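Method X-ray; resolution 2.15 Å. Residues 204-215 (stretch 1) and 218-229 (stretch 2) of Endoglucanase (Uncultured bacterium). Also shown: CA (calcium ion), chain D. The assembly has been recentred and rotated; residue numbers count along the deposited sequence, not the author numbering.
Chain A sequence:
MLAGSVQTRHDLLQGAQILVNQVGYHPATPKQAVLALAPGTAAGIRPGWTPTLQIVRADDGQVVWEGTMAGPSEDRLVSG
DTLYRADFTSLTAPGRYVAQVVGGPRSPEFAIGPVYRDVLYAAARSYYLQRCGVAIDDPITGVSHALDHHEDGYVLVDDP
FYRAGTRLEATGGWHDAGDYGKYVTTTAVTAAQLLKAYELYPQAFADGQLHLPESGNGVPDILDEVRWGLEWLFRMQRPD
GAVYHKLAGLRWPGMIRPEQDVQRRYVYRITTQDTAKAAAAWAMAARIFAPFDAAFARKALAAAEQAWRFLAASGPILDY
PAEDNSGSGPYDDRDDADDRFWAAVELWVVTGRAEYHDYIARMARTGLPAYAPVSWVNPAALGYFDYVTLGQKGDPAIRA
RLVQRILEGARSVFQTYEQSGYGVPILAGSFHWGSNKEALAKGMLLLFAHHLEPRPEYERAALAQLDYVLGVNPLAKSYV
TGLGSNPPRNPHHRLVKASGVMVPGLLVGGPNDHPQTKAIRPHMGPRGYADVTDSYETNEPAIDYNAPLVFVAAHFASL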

# COMPACT_ATOMS: atom_id res chain seq x y z
N ALA A 204 12.27 0.01 13.12
CA ALA A 204 11.69 1.25 12.57
C ALA A 204 10.44 1.74 13.33
O ALA A 204 9.99 2.86 13.12
N PHE A 205 9.97 0.98 14.30
CA PHE A 205 8.66 1.25 14.88
C PHE A 205 8.70 1.30 16.42
O PHE A 205 8.74 0.25 17.07
N ALA A 206 8.50 2.47 17.00
CA ALA A 206 8.51 2.59 18.45
C ALA A 206 7.16 2.95 19.06
O ALA A 206 6.31 3.56 18.41
N ASP A 207 6.99 2.65 20.35
CA ASP A 207 5.98 3.33 21.16
C ASP A 207 6.17 4.83 21.02
O ASP A 207 7.31 5.33 21.03
N GLY A 208 5.07 5.54 20.79
CA GLY A 208 5.05 7.00 20.70
C GLY A 208 5.46 7.53 19.35
O GLY A 208 5.32 8.71 19.08
N GLN A 209 5.96 6.65 18.48
CA GLN A 209 6.33 7.05 17.12
C GLN A 209 5.31 7.93 16.37
O GLN A 209 5.69 8.86 15.65
N LEU A 210 4.02 7.62 16.52
CA LEU A 210 3.04 8.11 15.56
C LEU A 210 2.14 9.19 16.15
O LEU A 210 1.16 9.61 15.51
N HIS A 211 2.48 9.65 17.35
CA HIS A 211 1.69 10.67 18.03
C HIS A 211 0.21 10.34 18.00
O HIS A 211 -0.60 11.08 17.44
N LEU A 212 -0.12 9.24 18.65
CA LEU A 212 -1.48 8.71 18.66
C LEU A 212 -2.11 8.87 20.06
O LEU A 212 -1.39 9.08 21.04
N PRO A 213 -3.42 8.62 20.18
CA PRO A 213 -4.01 8.49 21.52
C PRO A 213 -3.35 7.35 22.31
O PRO A 213 -3.32 7.39 23.54
N GLU A 214 -2.84 6.34 21.60
CA GLU A 214 -2.21 5.20 22.26
C GLU A 214 -0.70 5.35 22.47
O GLU A 214 -0.04 4.45 22.98
N SER A 215 -0.14 6.48 22.04
CA SER A 215 1.28 6.73 22.20
C SER A 215 1.64 6.71 23.69
O SER A 215 1.06 7.44 24.48
N GLY A 218 3.32 1.67 25.92
CA GLY A 218 4.31 0.59 25.95
C GLY A 218 4.28 -0.35 24.74
O GLY A 218 5.01 -1.34 24.70
N VAL A 219 3.42 -0.04 23.77
CA VAL A 219 3.26 -0.87 22.56
C VAL A 219 3.63 -0.03 21.31
O VAL A 219 3.19 1.12 21.18
N PRO A 220 4.40 -0.59 20.38
CA PRO A 220 4.69 0.18 19.17
C PRO A 220 3.41 0.72 18.55
O PRO A 220 2.43 -0.02 18.43
N ASP A 221 3.40 2.00 18.20
CA ASP A 221 2.20 2.69 17.75
C ASP A 221 1.62 2.02 16.50
O ASP A 221 0.41 2.01 16.32
N ILE A 222 2.48 1.53 15.62
CA ILE A 222 1.99 0.86 14.40
C ILE A 222 1.09 -0.31 14.80
O ILE A 222 0.07 -0.55 14.16
N LEU A 223 1.39 -0.95 15.93
CA LEU A 223 0.55 -2.05 16.44
C LEU A 223 -0.74 -1.56 17.09
O LEU A 223 -1.79 -2.15 16.90
N ASP A 224 -0.70 -0.42 17.77
CA ASP A 224 -1.93 0.24 18.18
C ASP A 224 -2.81 0.55 16.97
O ASP A 224 -4.02 0.35 17.03
N GLU A 225 -2.22 1.03 15.88
CA GLU A 225 -3.05 1.36 14.73
C GLU A 225 -3.69 0.08 14.17
O GLU A 225 -4.89 0.05 13.92
N VAL A 226 -2.85 -0.91 13.90
CA VAL A 226 -3.33 -2.22 13.46
C VAL A 226 -4.46 -2.71 14.35
O VAL A 226 -5.43 -3.28 13.86
N ARG A 227 -4.33 -2.51 15.66
CA ARG A 227 -5.32 -3.04 16.57
C ARG A 227 -6.67 -2.34 16.37
O ARG A 227 -7.69 -2.98 16.42
N TRP A 228 -6.65 -1.03 16.12
CA TRP A 228 -7.85 -0.32 15.72
C TRP A 228 -8.55 -1.05 14.57
O TRP A 228 -9.75 -1.27 14.62
N GLY A 229 -7.80 -1.43 13.54
CA GLY A 229 -8.44 -2.06 12.38
C GLY A 229 -8.98 -3.42 12.75
O GLY A 229 -10.08 -3.79 12.36

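A calcium ion ties the two stretches together. D207 OD1 (2.5 Å) and the carbonyl E214 O (2.7 Å) reach it from the first stretch, V219 O (2.3 Å), D221 OD1 (2.5 Å) and D224 OD2 (2.5 Å) from the second, and one further ligand comes from elsewhere in the structure. Aspartate suits this site: its short carboxylate brings a hard, negatively charged oxygen to the ion, and the positive charge offsets the crowding of D207 OD1 and D221 OD1, 3.5 Å apart.

D221, in the first turn of the helix, points toward the loop with chi1 m as the hub. Besides binding calcium, its OD1 accepts a hydrogen bond from G208 N (3.0 Å), while its OD2 accepts one from L210 N (2.8 Å) and another from S215 OG (2.7 Å). S215, also m, passes the link on, since its OG accepts from L212 N at 2.6 Å. D207 adopts t, and its OD2 takes a hydrogen bond from G218 N (2.7 Å). The positive phi of G208 favours glycine; at G218 a CB would be jammed against the preceding carbonyl O.

Water 1 bridges the stretches, donating to A206 O (3.0 Å) and Q209 OE1 (2.7 Å) and accepting from I222 N (2.9 Å). Water 2 donates to E214 OE2 (2.6 Å) and D224 O (2.8 Å), joining loop to helix.

Apolar packing lies to one side of the calcium site, where the hydrocarbon side chains of F205, L210 and I222 suit burial. F205 (m) points toward the helix, its CD1 3.6 Å from CB of I222, which is t and points back. L210 (m, t) brings CD1 within 4.5 Å of I222 CB. L212, with the same rotamer, sets CD1 3.8 Å from D221 CB. E214 (m) lays CB 3.3 Å from D224 CG.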

# COMPACT_ATOMS: atom_id res chain seq x y z
CB ALA A 204 11.42 1.11 11.09
CB PHE A 205 7.68 0.15 14.46
CG PHE A 205 7.35 0.14 13.01
CD1 PHE A 205 6.48 1.07 12.47
CD2 PHE A 205 7.81 -0.88 12.19
CE1 PHE A 205 6.12 1.03 11.12
CE2 PHE A 205 7.47 -0.92 10.85
CZ PHE A 205 6.58 -0.01 10.33
CB ALA A 206 9.61 3.60 18.90
CB ASP A 207 6.09 2.89 22.63
CG ASP A 207 4.92 3.38 23.47
OD1 ASP A 207 3.90 3.83 22.91
OD2 ASP A 207 5.04 3.35 24.71
CB GLN A 209 6.68 5.85 16.25
CG GLN A 209 7.11 6.25 14.81
CD GLN A 209 7.19 5.06 13.89
OE1 GLN A 209 6.61 4.01 14.17
NE2 GLN A 209 7.94 5.19 12.79
CB LEU A 210 2.20 6.95 15.01
CG LEU A 210 3.03 5.97 14.18
CD1 LEU A 210 2.21 4.72 13.72
CD2 LEU A 210 3.67 6.70 13.00
CB HIS A 211 1.98 12.03 17.41
CG HIS A 211 3.42 12.41 17.48
ND1 HIS A 211 4.16 12.75 16.37
CD2 HIS A 211 4.31 12.35 18.51
CE1 HIS A 211 5.41 12.99 16.73
NE2 HIS A 211 5.53 12.75 18.02
CB LEU A 212 -1.45 7.22 18.30
CG LEU A 212 -0.94 6.82 16.92
CD1 LEU A 212 -1.01 5.30 16.75
CD2 LEU A 212 -1.76 7.49 15.84
CB PRO A 213 -5.48 8.14 21.23
CG PRO A 213 -5.72 8.64 19.84
CD PRO A 213 -4.41 8.39 19.12
CB GLU A 214 -2.56 3.88 21.53
CG GLU A 214 -4.10 3.65 21.31
CD GLU A 214 -4.68 4.22 19.98
OE1 GLU A 214 -4.04 5.04 19.29
OE2 GLU A 214 -5.80 3.84 19.61
CB SER A 215 1.64 8.11 21.63
OG SER A 215 1.61 8.11 20.21
CB VAL A 219 1.81 -1.41 22.47
CG1 VAL A 219 1.60 -2.31 21.25
CG2 VAL A 219 1.39 -2.15 23.79
CB PRO A 220 5.33 -0.85 18.24
CG PRO A 220 6.00 -1.82 19.24
CD PRO A 220 4.92 -1.96 20.28
CB ASP A 221 2.51 4.16 17.45
CG ASP A 221 2.57 5.00 18.70
OD1 ASP A 221 2.45 4.41 19.79
OD2 ASP A 221 2.80 6.22 18.61
CB ILE A 222 3.15 0.34 13.48
CG1 ILE A 222 2.59 -0.18 12.13
CG2 ILE A 222 3.89 -0.78 14.16
CD1 ILE A 222 1.87 0.87 11.29
CB LEU A 223 1.32 -2.95 17.42
CG LEU A 223 2.55 -3.64 16.82
CD1 LEU A 223 3.16 -4.62 17.80
CD2 LEU A 223 2.20 -4.32 15.50
CB ASP A 224 -1.66 1.50 18.98
CG ASP A 224 -1.00 1.21 20.31
OD1 ASP A 224 -1.46 0.29 21.03
OD2 ASP A 224 0.06 1.81 20.56
CB GLU A 225 -2.27 2.06 13.62
CG GLU A 225 -3.22 2.66 12.55
CD GLU A 225 -4.09 3.79 13.13
OE1 GLU A 225 -3.54 4.61 13.90
OE2 GLU A 225 -5.32 3.79 12.88
CB VAL A 226 -2.20 -3.27 13.47
CG1 VAL A 226 -2.78 -4.68 13.45
CG2 VAL A 226 -1.26 -3.04 12.26
CB ARG A 227 -4.85 -2.88 18.03
CG ARG A 227 -5.66 -3.73 18.97
CD ARG A 227 -5.92 -3.09 20.32
NE ARG A 227 -4.87 -3.41 21.28
CZ ARG A 227 -5.07 -3.96 22.48
NH1 ARG A 227 -6.30 -4.27 22.92
NH2 ARG A 227 -4.01 -4.19 23.24
CB TRP A 228 -7.51 1.12 15.29
CG TRP A 228 -8.74 2.02 15.13
CD1 TRP A 228 -9.43 2.27 13.98
CD2 TRP A 228 -9.40 2.76 16.18
NE1 TRP A 228 -10.50 3.10 14.25
CE2 TRP A 228 -10.51 3.41 15.59
CE3 TRP A 228 -9.17 2.92 17.55
CZ2 TRP A 228 -11.36 4.24 16.32
CZ3 TRP A 228 -10.05 3.73 18.29
CH2 TRP A 228 -11.13 4.37 17.67
CA CA D . 1.87 2.92 21.78
O HOH W 1 5.23 2.44 15.87
O HOH W 2 -5.93 1.29 18.91